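Local coordinates for glycine betaine, L-proline ABC transporter, glycine/betaine/L-proline-binding protein (ProX) (Borrelia burgdorferi, PDB 3TMG) that binds glycine betaine in a pocket between its two lobes and probably serves as the substrate-binding component of an ABC importer for such compounds, at residues T52-I55 with M56-L60; I138-E141 with Q142-Y146; W233-D236 with L237-L241. All coordinates share one frame; numbering follows the deposited sequence.

Contact 1: T52-I55 with M56-L60; sequences TTSI and MYQYL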
loop_
_atom_site.group_PDB
_atom_site.type_symbol
_atom_site.label_atom_id
_atom_site.label_comp_id
_atom_site.label_asym_id
_atom_site.label_seq_id
_atom_site.Cartn_x
_atom_site.Cartn_y
_atom_site.Cartn_z
ATOM N N THR A 52 3.578 12.222 -1.909
ATOM C CA THR A 52 4.456 11.140 -2.467
ATOM C C THR A 52 5.040 10.292 -1.309
ATOM O O THR A 52 5.063 10.712 -0.160
ATOM C CB THR A 52 5.610 11.699 -3.339
ATOM O OG1 THR A 52 6.531 12.381 -2.479
ATOM C CG2 THR A 52 5.062 12.706 -4.419
ATOM N N THR A 53 5.514 9.088 -1.624
ATOM C CA THR A 53 6.209 8.265 -0.631
ATOM C C THR A 53 7.359 9.012 0.076
ATOM O O THR A 53 7.478 8.937 1.317
ATOM C CB THR A 53 6.720 6.954 -1.266
ATOM O OG1 THR A 53 5.655 6.337 -1.986
ATOM C CG2 THR A 53 7.143 5.941 -0.165
ATOM N N SER A 54 8.234 9.668 -0.700
ATOM C CA SER A 54 9.349 10.437 -0.157
ATOM C C SER A 54 8.847 11.493 0.824
ATOM O O SER A 54 9.399 11.643 1.907
ATOM C CB SER A 54 10.168 11.109 -1.277
ATOM O OG SER A 54 11.227 11.922 -0.733
ATOM N N ILE A 55 7.807 12.235 0.441
ATOM C CA ILE A 55 7.312 13.327 1.304
ATOM C C ILE A 55 6.648 12.794 2.574
ATOM O O ILE A 55 6.827 13.358 3.670
ATOM C CB ILE A 55 6.363 14.262 0.513
ATOM C CG1 ILE A 55 7.211 15.136 -0.413
ATOM C CG2 ILE A 55 5.499 15.099 1.448
ATOM C CD1 ILE A 55 8.312 15.935 0.289
ATOM N N MET A 56 5.908 11.691 2.432
ATOM C CA MET A 56 5.324 11.036 3.589
ATOM C C MET A 56 6.380 10.691 4.638
ATOM O O MET A 56 6.209 11.025 5.805
ATOM C CB MET A 56 4.579 9.753 3.188
ATOM C CG MET A 56 3.916 9.047 4.384
ATOM S SD MET A 56 3.092 7.525 3.808
ATOM C CE MET A 56 4.526 6.485 3.403
ATOM N N TYR A 57 7.463 10.023 4.228
ATOM C CA TYR A 57 8.564 9.700 5.129
ATOM C C TYR A 57 9.291 10.954 5.678
ATOM O O TYR A 57 9.576 11.056 6.885
ATOM C CB TYR A 57 9.572 8.749 4.448
ATOM C CG TYR A 57 9.168 7.319 4.523
ATOM C CD1 TYR A 57 9.419 6.565 5.679
ATOM C CD2 TYR A 57 8.523 6.692 3.454
ATOM C CE1 TYR A 57 9.055 5.236 5.752
ATOM C CE2 TYR A 57 8.144 5.358 3.530
ATOM C CZ TYR A 57 8.407 4.648 4.699
ATOM O OH TYR A 57 8.042 3.330 4.788
ATOM N N GLN A 58 9.540 11.925 4.811
ATOM C CA GLN A 58 10.138 13.216 5.244
ATOM C C GLN A 58 9.338 13.890 6.368
ATOM O O GLN A 58 9.886 14.347 7.404
ATOM C CB GLN A 58 10.182 14.190 4.060
ATOM C CG GLN A 58 11.230 13.896 3.005
ATOM C CD GLN A 58 11.763 15.166 2.349
ATOM O OE1 GLN A 58 11.091 16.210 2.310
ATOM N NE2 GLN A 58 13.007 15.092 1.860
ATOM N N TYR A 59 8.033 13.984 6.155
ATOM C CA TYR A 59 7.136 14.689 7.072
ATOM C C TYR A 59 6.961 14.011 8.407
ATOM O O TYR A 59 6.847 14.671 9.434
ATOM C CB TYR A 59 5.780 14.846 6.432
ATOM C CG TYR A 59 5.705 16.053 5.582
ATOM C CD1 TYR A 59 6.848 16.800 5.301
ATOM C CD2 TYR A 59 4.493 16.458 5.053
ATOM C CE1 TYR A 59 6.776 17.934 4.528
ATOM C CE2 TYR A 59 4.418 17.600 4.277
ATOM C CZ TYR A 59 5.555 18.315 4.020
ATOM O OH TYR A 59 5.450 19.421 3.250
ATOM N N LEU A 60 6.954 12.693 8.360
ATOM C CA LEU A 60 6.955 11.869 9.534
ATOM C C LEU A 60 8.197 12.188 10.367
ATOM O O LEU A 60 8.083 12.418 11.582
ATOM C CB LEU A 60 6.930 10.406 9.118
ATOM C CG LEU A 60 6.979 9.366 10.252
ATOM C CD1 LEU A 60 5.724 9.437 11.110
ATOM C CD2 LEU A 60 7.196 7.967 9.670
#
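I55 and Y59 pack side by side, one turn apart on helix 53-61. The CG2 methyl of I55 sits over the centre of the Y59 ring, 4.0 Å from the centroid. This is a CH-pi contact over the face. With I55 chi1 at -75°, CG1 lies beside the backbone N and CG2 opposite that N, turned toward Y59.

The tightly packed side of the turn carries T53, M56 and Y57. T53 CG2 lies at the edge of the Y57 ring, in its plane, 3.9 Å from Y57 CE2. The phenol runs on to D77 and S71, and both hydrogen-bond to its OH. M56 reaches strand 67-73, while T53 touches W25 of the betaine pocket.

The other side is looser. The Q58 chain bends at chi2 (-148°) and brings OE1 to 3.4 Å from I55 CD1, and Q58 as a whole is exposed. T52, also exposed, caps the helix: its OG1 accepts from I55 N at 3.2 Å. Its carbonyl O accepts from M56 N, the first regular bond of the helix.

The arrangement is that of a capped alpha-helix start. T52 is the N-cap, and the first turn opens close to the bound trimethyl glycine.

Contact 2: I138-E141 with Q142-Y146; sequences IVTE and QALNY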
loop_
_atom_site.group_PDB
_atom_site.type_symbol
_atom_site.label_atom_id
_atom_site.label_comp_id
_atom_site.label_asym_id
_atom_site.label_seq_id
_atom_site.Cartn_x
_atom_site.Cartn_y
_atom_site.Cartn_z
ATOM N N ILE A 138 10.683 1.480 -7.166
ATOM C CA ILE A 138 12.124 1.445 -6.910
ATOM C C ILE A 138 12.681 0.006 -6.971
ATOM O O ILE A 138 13.675 -0.289 -7.696
ATOM C CB ILE A 138 12.459 2.098 -5.554
ATOM C CG1 ILE A 138 12.073 3.609 -5.578
ATOM C CG2 ILE A 138 13.954 1.883 -5.222
ATOM C CD1 ILE A 138 12.425 4.383 -4.304
ATOM N N VAL A 139 12.044 -0.904 -6.237
ATOM C CA VAL A 139 12.591 -2.282 -6.137
ATOM C C VAL A 139 12.423 -3.017 -7.476
ATOM O O VAL A 139 13.261 -3.791 -7.884
ATOM C CB VAL A 139 11.938 -3.089 -4.992
ATOM C CG1 VAL A 139 12.561 -4.473 -4.947
ATOM C CG2 VAL A 139 12.241 -2.369 -3.644
ATOM N N THR A 140 11.336 -2.727 -8.169
ATOM C CA THR A 140 11.154 -3.276 -9.527
ATOM C C THR A 140 12.322 -2.879 -10.467
ATOM O O THR A 140 12.855 -3.704 -11.209
ATOM C CB THR A 140 9.843 -2.775 -10.125
ATOM O OG1 THR A 140 8.742 -3.337 -9.389
ATOM C CG2 THR A 140 9.744 -3.218 -11.580
ATOM N N GLU A 141 12.696 -1.611 -10.449
ATOM C CA GLU A 141 13.838 -1.165 -11.254
ATOM C C GLU A 141 15.120 -1.882 -10.811
ATOM O O GLU A 141 15.961 -2.265 -11.647
ATOM C CB GLU A 141 14.003 0.350 -11.141
ATOM C CG GLU A 141 15.122 0.896 -12.000
ATOM C CD GLU A 141 15.448 2.326 -11.638
ATOM O OE1 GLU A 141 14.940 2.817 -10.609
ATOM O OE2 GLU A 141 16.201 2.969 -12.400
ATOM N N GLN A 142 15.281 -2.085 -9.498
ATOM C CA GLN A 142 16.465 -2.806 -9.012
ATOM C C GLN A 142 16.452 -4.281 -9.492
ATOM O O GLN A 142 17.503 -4.820 -9.877
ATOM C CB GLN A 142 16.564 -2.700 -7.477
ATOM C CG GLN A 142 16.838 -1.254 -7.020
ATOM C CD GLN A 142 16.729 -1.032 -5.513
ATOM O OE1 GLN A 142 16.041 -1.753 -4.806
ATOM N NE2 GLN A 142 17.412 -0.005 -5.024
ATOM N N ALA A 143 15.271 -4.919 -9.487
ATOM C CA ALA A 143 15.109 -6.292 -10.021
ATOM C C ALA A 143 15.394 -6.408 -11.538
ATOM O O ALA A 143 16.088 -7.341 -11.997
ATOM C CB ALA A 143 13.705 -6.823 -9.703
ATOM N N LEU A 144 14.894 -5.437 -12.308
ATOM C CA LEU A 144 15.192 -5.397 -13.751
ATOM C C LEU A 144 16.676 -5.316 -13.981
ATOM O O LEU A 144 17.200 -6.046 -14.815
ATOM C CB LEU A 144 14.491 -4.250 -14.471
ATOM C CG LEU A 144 12.990 -4.458 -14.638
ATOM C CD1 LEU A 144 12.322 -3.166 -15.126
ATOM C CD2 LEU A 144 12.648 -5.640 -15.558
ATOM N N ASN A 145 17.366 -4.494 -13.202
ATOM C CA ASN A 145 18.828 -4.416 -13.313
ATOM C C ASN A 145 19.508 -5.715 -12.936
ATOM O O ASN A 145 20.378 -6.197 -13.640
ATOM C CB ASN A 145 19.378 -3.298 -12.435
ATOM C CG ASN A 145 18.955 -1.936 -12.905
ATOM O OD1 ASN A 145 19.012 -1.627 -14.104
ATOM N ND2 ASN A 145 18.565 -1.083 -11.970
ATOM N N TYR A 146 19.127 -6.252 -11.794
ATOM C CA TYR A 146 19.737 -7.452 -11.249
ATOM C C TYR A 146 19.644 -8.641 -12.201
ATOM O O TYR A 146 20.608 -9.418 -12.373
ATOM C CB TYR A 146 19.000 -7.828 -9.935
ATOM C CG TYR A 146 19.614 -9.030 -9.261
ATOM C CD1 TYR A 146 20.730 -8.892 -8.429
ATOM C CD2 TYR A 146 19.104 -10.293 -9.480
ATOM C CE1 TYR A 146 21.331 -10.014 -7.845
ATOM C CE2 TYR A 146 19.673 -11.408 -8.891
ATOM C CZ TYR A 146 20.774 -11.269 -8.076
ATOM O OH TYR A 146 21.325 -12.406 -7.513
#
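I138 and Q142 lie side by side on helix 135-146 and point the same way. The CG2 methyl of I138 is 3.9 Å from Q142 NE2 and about as close to the amide carbon. Q142 has CG anti to its carbonyl carbon (chi1 -66°), and the chain is extended from there. It therefore runs back along the preceding turn. On the way, Q142 CG passes 3.4 Å from the carbonyl O of I138.

V139 meets the same amide from another direction. Its side chain and that of Q142 are oblique to each other, with V139 CG2 4.0 Å from Q142 OE1. The amide thus lies against two branched side chains, its nitrogen nearest I138 and its oxygen nearest V139. These are van der Waals contacts.

E141 and N145 also lie side by side and point the same way. Their carboxylate and amide planes are turned 45° apart. N145 ND2 lies 2.9 Å from the carbonyl O of E141, but the angle is too poor for a hydrogen bond. That oxygen is instead held by N145 N at 3.1 Å. The aliphatic part of E141 lies alongside, with CG 4.0 Å from N145 ND2.

On the buried side, L144 leans back over T140, with its CG 3.5 Å from the T140 carbonyl O. T140 OG1 hydrogen-bonds to T136 O; T136 is one of the residues that bind glycine betaine.

The helix is the crossover of the beta-alpha-beta unit between parallel strands 126-128 and 154-156. T140 and L144 pack on L155 of strand 154-156. T140, A143 and L144 also meet F102 of the long strand 88-105. Near the start of the helix, I138 touches F79 and Y80 of helix 78-84.

Contact 3: W233-D236 with L237-L241; sequences WSDD and LILPL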
loop_
_atom_site.group_PDB
_atom_site.type_symbol
_atom_site.label_atom_id
_atom_site.label_comp_id
_atom_site.label_asym_id
_atom_site.label_seq_id
_atom_site.Cartn_x
_atom_site.Cartn_y
_atom_site.Cartn_z
ATOM N N TRP A 233 -5.592 -4.968 10.779
ATOM C CA TRP A 233 -6.668 -5.669 10.074
ATOM C C TRP A 233 -6.148 -6.673 9.075
ATOM O O TRP A 233 -4.921 -6.792 8.893
ATOM C CB TRP A 233 -7.641 -4.655 9.443
ATOM C CG TRP A 233 -7.066 -3.738 8.383
ATOM C CD1 TRP A 233 -5.735 -3.568 7.984
ATOM C CD2 TRP A 233 -7.848 -2.853 7.523
ATOM N NE1 TRP A 233 -5.657 -2.634 6.967
ATOM C CE2 TRP A 233 -6.909 -2.199 6.629
ATOM C CE3 TRP A 233 -9.218 -2.554 7.421
ATOM C CZ2 TRP A 233 -7.325 -1.289 5.655
ATOM C CZ3 TRP A 233 -9.634 -1.633 6.451
ATOM C CH2 TRP A 233 -8.705 -1.009 5.594
ATOM N N SER A 234 -7.097 -7.350 8.400
ATOM C CA SER A 234 -6.807 -8.533 7.596
ATOM C C SER A 234 -7.597 -8.518 6.288
ATOM O O SER A 234 -8.484 -7.694 6.100
ATOM C CB SER A 234 -7.141 -9.804 8.399
ATOM O OG SER A 234 -6.558 -9.745 9.678
ATOM N N ASP A 235 -7.250 -9.438 5.385
ATOM C CA ASP A 235 -7.859 -9.537 4.051
ATOM C C ASP A 235 -9.372 -9.481 4.056
ATOM O O ASP A 235 -9.971 -8.895 3.159
ATOM C CB ASP A 235 -7.458 -10.897 3.414
ATOM C CG ASP A 235 -6.060 -10.854 2.795
ATOM O OD1 ASP A 235 -5.371 -9.856 2.970
ATOM O OD2 ASP A 235 -5.633 -11.822 2.128
ATOM N N ASP A 236 -10.016 -10.156 5.006
ATOM C CA ASP A 236 -11.474 -10.178 4.940
ATOM C C ASP A 236 -12.110 -8.812 5.166
ATOM O O ASP A 236 -13.257 -8.636 4.780
ATOM C CB ASP A 236 -12.078 -11.181 5.889
ATOM C CG ASP A 236 -11.903 -10.781 7.295
ATOM O OD1 ASP A 236 -10.946 -10.064 7.625
ATOM O OD2 ASP A 236 -12.734 -11.189 8.097
ATOM N N LEU A 237 -11.383 -7.865 5.789
ATOM C CA LEU A 237 -11.868 -6.459 5.899
ATOM C C LEU A 237 -11.356 -5.548 4.763
ATOM O O LEU A 237 -12.120 -4.777 4.148
ATOM C CB LEU A 237 -11.467 -5.853 7.255
ATOM C CG LEU A 237 -12.009 -6.678 8.459
ATOM C CD1 LEU A 237 -11.612 -6.011 9.778
ATOM C CD2 LEU A 237 -13.535 -6.811 8.366
ATOM N N ILE A 238 -10.060 -5.619 4.487
ATOM C CA ILE A 238 -9.442 -4.662 3.534
ATOM C C ILE A 238 -9.829 -4.983 2.082
ATOM O O ILE A 238 -10.081 -4.051 1.302
ATOM C CB ILE A 238 -7.888 -4.547 3.725
ATOM C CG1 ILE A 238 -7.290 -3.492 2.791
ATOM C CG2 ILE A 238 -7.191 -5.860 3.382
ATOM C CD1 ILE A 238 -5.815 -3.126 3.067
ATOM N N LEU A 239 -9.887 -6.263 1.700
ATOM C CA LEU A 239 -10.172 -6.578 0.284
ATOM C C LEU A 239 -11.560 -6.134 -0.178
ATOM O O LEU A 239 -11.652 -5.499 -1.221
ATOM C CB LEU A 239 -9.873 -8.058 -0.115
ATOM C CG LEU A 239 -8.352 -8.385 -0.186
ATOM C CD1 LEU A 239 -8.111 -9.877 -0.257
ATOM C CD2 LEU A 239 -7.714 -7.705 -1.414
ATOM N N PRO A 240 -12.630 -6.425 0.596
ATOM C CA PRO A 240 -13.925 -5.934 0.156
ATOM C C PRO A 240 -13.970 -4.404 0.041
ATOM O O PRO A 240 -14.662 -3.857 -0.850
ATOM C CB PRO A 240 -14.838 -6.363 1.300
ATOM C CG PRO A 240 -14.279 -7.717 1.665
ATOM C CD PRO A 240 -12.789 -7.418 1.689
ATOM N N LEU A 241 -13.277 -3.734 0.963
ATOM C CA LEU A 241 -13.279 -2.282 0.973
ATOM C C LEU A 241 -12.514 -1.718 -0.221
ATOM O O LEU A 241 -13.002 -0.763 -0.862
ATOM C CB LEU A 241 -12.767 -1.725 2.297
ATOM C CG LEU A 241 -12.734 -0.191 2.434
ATOM C CD1 LEU A 241 -14.133 0.426 2.158
ATOM C CD2 LEU A 241 -12.241 0.224 3.819
#
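W233 lays its indole across the start of helix 235-247, and I238 rises against it. The I238 side chain meets the indole at about a right angle. Its CB lies over one face of the six-membered ring, 3.9 Å from the centroid, in a CH-pi contact. Beyond it, I238 CD1 comes to 3.5 Å from W233 CZ2. I238 CG1 is anti to the backbone N (chi1 -176°), which carries the branch along beneath the ring.

Two leucines pack beside the six-membered ring. L237 CB meets W233 CE3 obliquely at 4.0 Å. L241 brings CD2 to the ring edge, close to its plane, 4.1 Å from W233 CZ3. The same leucines pack on F259 of helix 252-262, and W233 itself touches A31 of helix 26-41.

The other flank has a smaller fit. L239 runs alongside D235 and rests CD1 3.8 Å from D235 CG. D235 OD1 is hydrogen-bonded to Y95 OH. P240 sets its ring CD against the D236 carbonyl, 3.4 Å from D236 O. Proline has no N-H to give, and the helix kinks here.

S234 is the N-cap by position. Its carbonyl O accepts from both L237 N and I238 N. The N'-to-N4 contact of W233 with I238 is a hydrophobic staple, here packed against helices 26-41 and 252-262.

All three contacts are local and partly buried, each along one helix or across its start. Contact 2 lies farthest out, its centre about 18 Å from the chain's centre, against 14 and 13 Å for contacts 1 and 3. In contact 1 a threonine side chain caps the helix; in contact 3 a tryptophan covers the start. Contact 2 lies within a helix already running. Contact 3 is mainly hydrophobic and packs against other helices. Contact 2 sets amides against aliphatic chains outside and meets strands inside. Contacts 1 and 2 both touch helix 78-84, their nearest atoms about 7 Å apart. Contact 3 lies across the chain's centre from both and away from T136.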